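Local coordinates for protein Ent-copalyl diphosphate synthase (Streptomyces platensis, PDB 5BP8) that belongs to the largely helical terpene cyclase class and carries a region related to the C-terminal domain of squalene-hopene cyclases, at residues C479-Y491 and I507-A520. Sequence-based numbering, arbitrary orientation.
Sequences CDALLAHDDPASY and IRAARLAALALGGA. With SO4 (sulfate ion), chain C.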
loop_
_atom_site.group_PDB
_atom_site.type_symbol
_atom_site.label_atom_id
_atom_site.label_comp_id
_atom_site.label_asym_id
_atom_site.label_seq_id
_atom_site.Cartn_x
_atom_site.Cartn_y
_atom_site.Cartn_z
ATOM N N CYS A 479 -12.517 -19.476 -8.780
ATOM C CA CYS A 479 -12.639 -18.942 -10.124
ATOM C C CYS A 479 -14.064 -18.510 -10.466
ATOM O O CYS A 479 -14.278 -17.449 -11.072
ATOM C CB CYS A 479 -12.102 -19.931 -11.174
ATOM S SG CYS A 479 -10.308 -20.055 -11.196
ATOM N N ASP A 480 -15.039 -19.315 -10.058
ATOM C CA ASP A 480 -16.442 -18.946 -10.200
ATOM C C ASP A 480 -16.732 -17.606 -9.528
ATOM O O ASP A 480 -17.389 -16.754 -10.107
ATOM C CB ASP A 480 -17.343 -20.012 -9.579
ATOM C CG ASP A 480 -17.378 -21.295 -10.383
ATOM O OD1 ASP A 480 -16.963 -21.299 -11.568
ATOM O OD2 ASP A 480 -17.810 -22.305 -9.807
ATOM N N ALA A 481 -16.230 -17.415 -8.310
ATOM C CA ALA A 481 -16.411 -16.139 -7.631
ATOM C C ALA A 481 -15.798 -14.969 -8.405
ATOM O O ALA A 481 -16.385 -13.876 -8.488
ATOM C CB ALA A 481 -15.863 -16.193 -6.205
ATOM N N LEU A 482 -14.610 -15.179 -8.960
ATOM C CA LEU A 482 -13.941 -14.136 -9.720
ATOM C C LEU A 482 -14.702 -13.760 -10.990
ATOM O O LEU A 482 -14.761 -12.579 -11.368
ATOM C CB LEU A 482 -12.507 -14.560 -10.068
ATOM C CG LEU A 482 -11.535 -14.708 -8.892
ATOM C CD1 LEU A 482 -10.214 -15.289 -9.385
ATOM C CD2 LEU A 482 -11.291 -13.364 -8.201
ATOM N N LEU A 483 -15.270 -14.770 -11.646
ATOM C CA LEU A 483 -16.063 -14.566 -12.849
ATOM C C LEU A 483 -17.407 -13.912 -12.547
ATOM O O LEU A 483 -17.941 -13.212 -13.384
ATOM C CB LEU A 483 -16.300 -15.903 -13.566
ATOM C CG LEU A 483 -15.040 -16.500 -14.189
ATOM C CD1 LEU A 483 -15.237 -17.952 -14.580
ATOM C CD2 LEU A 483 -14.571 -15.664 -15.371
ATOM N N ALA A 484 -17.945 -14.151 -11.359
ATOM C CA ALA A 484 -19.264 -13.649 -11.010
ATOM C C ALA A 484 -19.276 -12.146 -10.760
ATOM O O ALA A 484 -20.307 -11.493 -10.938
ATOM C CB ALA A 484 -19.795 -14.381 -9.786
ATOM N N HIS A 485 -18.136 -11.588 -10.340
ATOM C CA HIS A 485 -18.089 -10.196 -9.979
ATOM C C HIS A 485 -16.664 -9.681 -10.081
ATOM O O HIS A 485 -15.751 -10.272 -9.508
ATOM C CB HIS A 485 -18.593 -9.999 -8.552
ATOM C CG HIS A 485 -18.713 -8.570 -8.156
ATOM N ND1 HIS A 485 -17.804 -7.946 -7.330
ATOM C CD2 HIS A 485 -19.601 -7.621 -8.518
ATOM C CE1 HIS A 485 -18.147 -6.681 -7.178
ATOM N NE2 HIS A 485 -19.240 -6.463 -7.883
ATOM N N ASP A 486 -16.500 -8.599 -10.830
ATOM C CA ASP A 486 -15.228 -7.914 -10.935
ATOM C C ASP A 486 -15.500 -6.454 -11.134
ATOM O O ASP A 486 -16.011 -6.047 -12.183
ATOM C CB ASP A 486 -14.398 -8.450 -12.100
ATOM C CG ASP A 486 -12.972 -7.930 -12.076
ATOM O OD1 ASP A 486 -12.392 -7.861 -10.975
ATOM O OD2 ASP A 486 -12.454 -7.563 -13.149
ATOM N N ASP A 487 -15.150 -5.658 -10.129
ATOM C CA ASP A 487 -15.404 -4.226 -10.194
ATOM C C ASP A 487 -14.154 -3.501 -9.731
ATOM O O ASP A 487 -14.060 -3.128 -8.569
ATOM C CB ASP A 487 -16.611 -3.844 -9.317
ATOM C CG ASP A 487 -16.955 -2.364 -9.412
ATOM O OD1 ASP A 487 -16.714 -1.771 -10.461
ATOM O OD2 ASP A 487 -17.468 -1.789 -8.442
ATOM N N PRO A 488 -13.182 -3.304 -10.644
ATOM C CA PRO A 488 -11.898 -2.688 -10.257
ATOM C C PRO A 488 -12.043 -1.330 -9.597
ATOM O O PRO A 488 -11.215 -0.973 -8.769
ATOM C CB PRO A 488 -11.161 -2.538 -11.584
ATOM C CG PRO A 488 -11.687 -3.661 -12.419
ATOM C CD PRO A 488 -13.124 -3.865 -12.010
ATOM N N ALA A 489 -13.100 -0.605 -9.954
ATOM C CA ALA A 489 -13.385 0.705 -9.369
ATOM C C ALA A 489 -13.671 0.643 -7.878
ATOM O O ALA A 489 -13.586 1.672 -7.213
ATOM C CB ALA A 489 -14.557 1.384 -10.097
ATOM N N SER A 490 -14.021 -0.532 -7.352
ATOM C CA SER A 490 -14.315 -0.680 -5.933
ATOM C C SER A 490 -13.424 -1.706 -5.226
ATOM O O SER A 490 -13.710 -2.112 -4.122
ATOM C CB SER A 490 -15.794 -1.045 -5.757
ATOM O OG SER A 490 -16.598 -0.007 -6.294
ATOM N N TYR A 491 -12.327 -2.122 -5.853
ATOM C CA TYR A 491 -11.411 -3.035 -5.159
ATOM C C TYR A 491 -11.011 -2.393 -3.828
ATOM O O TYR A 491 -10.562 -1.248 -3.820
ATOM C CB TYR A 491 -10.134 -3.245 -5.969
ATOM C CG TYR A 491 -10.218 -4.094 -7.214
ATOM C CD1 TYR A 491 -11.273 -4.966 -7.461
ATOM C CD2 TYR A 491 -9.169 -4.064 -8.130
ATOM C CE1 TYR A 491 -11.290 -5.766 -8.601
ATOM C CE2 TYR A 491 -9.180 -4.850 -9.265
ATOM C CZ TYR A 491 -10.224 -5.708 -9.489
ATOM O OH TYR A 491 -10.188 -6.472 -10.602
ATOM N N ILE A 507 -3.885 -5.769 -8.740
ATOM C CA ILE A 507 -4.947 -6.707 -8.428
ATOM C C ILE A 507 -5.507 -7.361 -9.709
ATOM O O ILE A 507 -5.726 -8.567 -9.732
ATOM C CB ILE A 507 -6.057 -6.014 -7.611
ATOM C CG1 ILE A 507 -5.507 -5.553 -6.255
ATOM C CG2 ILE A 507 -7.236 -6.956 -7.384
ATOM C CD1 ILE A 507 -6.435 -4.574 -5.532
ATOM N N ARG A 508 -5.702 -6.570 -10.754
ATOM C CA ARG A 508 -6.191 -7.080 -12.031
ATOM C C ARG A 508 -5.243 -8.157 -12.560
ATOM O O ARG A 508 -5.694 -9.165 -13.122
ATOM C CB ARG A 508 -6.388 -5.962 -13.059
ATOM C CG ARG A 508 -7.518 -5.001 -12.680
ATOM C CD ARG A 508 -7.831 -3.944 -13.725
ATOM N NE ARG A 508 -8.719 -4.488 -14.743
ATOM C CZ ARG A 508 -9.560 -3.784 -15.507
ATOM N NH1 ARG A 508 -9.688 -2.453 -15.399
ATOM N NH2 ARG A 508 -10.297 -4.437 -16.398
ATOM N N ALA A 509 -3.936 -7.958 -12.368
ATOM C CA ALA A 509 -2.955 -8.935 -12.854
ATOM C C ALA A 509 -3.027 -10.224 -12.053
ATOM O O ALA A 509 -2.911 -11.319 -12.600
ATOM C CB ALA A 509 -1.551 -8.353 -12.848
ATOM N N ALA A 510 -3.247 -10.101 -10.748
ATOM C CA ALA A 510 -3.433 -11.243 -9.903
ATOM C C ALA A 510 -4.674 -12.052 -10.277
ATOM O O ALA A 510 -4.648 -13.297 -10.282
ATOM C CB ALA A 510 -3.483 -10.818 -8.435
ATOM N N ARG A 511 -5.745 -11.348 -10.602
ATOM C CA ARG A 511 -6.987 -11.979 -11.018
ATOM C C ARG A 511 -6.764 -12.754 -12.327
ATOM O O ARG A 511 -7.163 -13.910 -12.451
ATOM C CB ARG A 511 -8.101 -10.960 -11.197
ATOM C CG ARG A 511 -9.403 -11.543 -11.725
ATOM C CD ARG A 511 -10.455 -10.463 -11.944
ATOM N NE ARG A 511 -11.753 -11.018 -12.310
ATOM C CZ ARG A 511 -12.194 -11.217 -13.559
ATOM N NH1 ARG A 511 -11.453 -10.921 -14.621
ATOM N NH2 ARG A 511 -13.409 -11.703 -13.745
ATOM N N LEU A 512 -6.094 -12.109 -13.264
ATOM C CA LEU A 512 -5.829 -12.749 -14.567
ATOM C C LEU A 512 -5.032 -14.048 -14.393
ATOM O O LEU A 512 -5.400 -15.093 -14.956
ATOM C CB LEU A 512 -5.142 -11.775 -15.507
ATOM C CG LEU A 512 -4.714 -12.341 -16.881
ATOM C CD1 LEU A 512 -5.899 -12.905 -17.630
ATOM C CD2 LEU A 512 -4.027 -11.281 -17.717
ATOM N N ALA A 513 -3.970 -13.987 -13.594
ATOM C CA ALA A 513 -3.166 -15.170 -13.268
ATOM C C ALA A 513 -3.991 -16.305 -12.668
ATOM O O ALA A 513 -3.878 -17.466 -13.096
ATOM C CB ALA A 513 -2.024 -14.793 -12.345
ATOM N N ALA A 514 -4.821 -15.985 -11.672
ATOM C CA ALA A 514 -5.723 -16.949 -11.059
ATOM C C ALA A 514 -6.648 -17.628 -12.071
ATOM O O ALA A 514 -6.755 -18.849 -12.092
ATOM C CB ALA A 514 -6.553 -16.287 -9.974
ATOM N N LEU A 515 -7.290 -16.834 -12.914
ATOM C CA LEU A 515 -8.238 -17.357 -13.873
ATOM C C LEU A 515 -7.539 -18.205 -14.943
ATOM O O LEU A 515 -8.101 -19.206 -15.378
ATOM C CB LEU A 515 -9.061 -16.230 -14.516
ATOM C CG LEU A 515 -10.123 -15.560 -13.627
ATOM C CD1 LEU A 515 -10.808 -14.463 -14.407
ATOM C CD2 LEU A 515 -11.168 -16.536 -13.144
ATOM N N ALA A 516 -6.323 -17.832 -15.320
ATOM C CA ALA A 516 -5.545 -18.617 -16.281
ATOM C C ALA A 516 -5.136 -19.958 -15.682
ATOM O O ALA A 516 -5.247 -20.999 -16.341
ATOM C CB ALA A 516 -4.314 -17.847 -16.727
ATOM N N LEU A 517 -4.656 -19.929 -14.446
ATOM C CA LEU A 517 -4.237 -21.143 -13.746
ATOM C C LEU A 517 -5.411 -22.053 -13.416
ATOM O O LEU A 517 -5.282 -23.276 -13.477
ATOM C CB LEU A 517 -3.455 -20.786 -12.480
ATOM C CG LEU A 517 -2.099 -20.123 -12.731
ATOM C CD1 LEU A 517 -1.594 -19.389 -11.501
ATOM C CD2 LEU A 517 -1.067 -21.145 -13.193
ATOM N N GLY A 518 -6.559 -21.461 -13.097
ATOM C CA GLY A 518 -7.774 -22.201 -12.804
ATOM C C GLY A 518 -8.428 -22.832 -14.021
ATOM O O GLY A 518 -9.280 -23.712 -13.881
ATOM N N GLY A 519 -8.031 -22.399 -15.214
ATOM C CA GLY A 519 -8.614 -22.903 -16.458
ATOM C C GLY A 519 -10.062 -22.469 -16.571
ATOM O O GLY A 519 -10.930 -23.275 -16.906
ATOM N N ALA A 520 -10.317 -21.191 -16.277
ATOM C CA ALA A 520 -11.678 -20.646 -16.213
ATOM C C ALA A 520 -12.163 -20.126 -17.563
ATOM O O ALA A 520 -11.392 -20.035 -18.516
ATOM C CB ALA A 520 -11.739 -19.540 -15.177
HETATM S S SO4 C . -14.030 -12.316 -17.444
HETATM O O1 SO4 C . -14.076 -13.697 -18.001
HETATM O O2 SO4 C . -14.741 -12.323 -16.154
HETATM O O3 SO4 C . -14.702 -11.366 -18.358
HETATM O O4 SO4 C . -12.617 -11.903 -17.279
HETATM O O HOH W 1 -13.080 -10.588 -9.863
HETATM O O HOH W 2 -9.989 -7.108 -14.230
#
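In a helical domain consistent with the squalene-hopene cyclase family, Arg-511 of the last helix, 504-518, reaches across to the C-terminal end of helix 469-484 and the loop that follows. The helical segments 479-484 and 507-518 have their N-to-C directions 130° apart and their axes 10.1 Å apart at closest. Arg-511, CG anti to the backbone N and extended through NE, sends NH2 to the carbonyl O of Leu-482 at 2.9 Å; the acceptor lies near the guanidinium plane, but the donor sits above the carbonyl plane. One guanidinium face stacks on the Asp-486 carboxylate, planes 9° apart. This salt bridge (Asp-486 OD1 to Arg-511 NE, 3.5 Å) is charge attraction alone, because OD1 lies well out of the guanidinium plane; NE donates instead to a water. Arg-511 NH1 and NH2 also hydrogen-bond a sulfate, probably from the crystallisation liquor, and Tyr-491 OH donates to the syn lone pair of Asp-486 OD1 at 2.6 Å. The tyrosine ring lies between Pro-488 and Ile-507, whose CG2 makes a CH-pi contact. Farther along, Leu-515 CD2 packs on Leu-482 CB (3.9 Å), and Cys-479 SG lies 3.7 Å from Gly-518 CA. Helix 449-461 touches Asp-486, Tyr-491, Ile-507 and Ala-514, while helix 7-20 brings Arg-8 to Leu-483, Leu-515 and the sulfate.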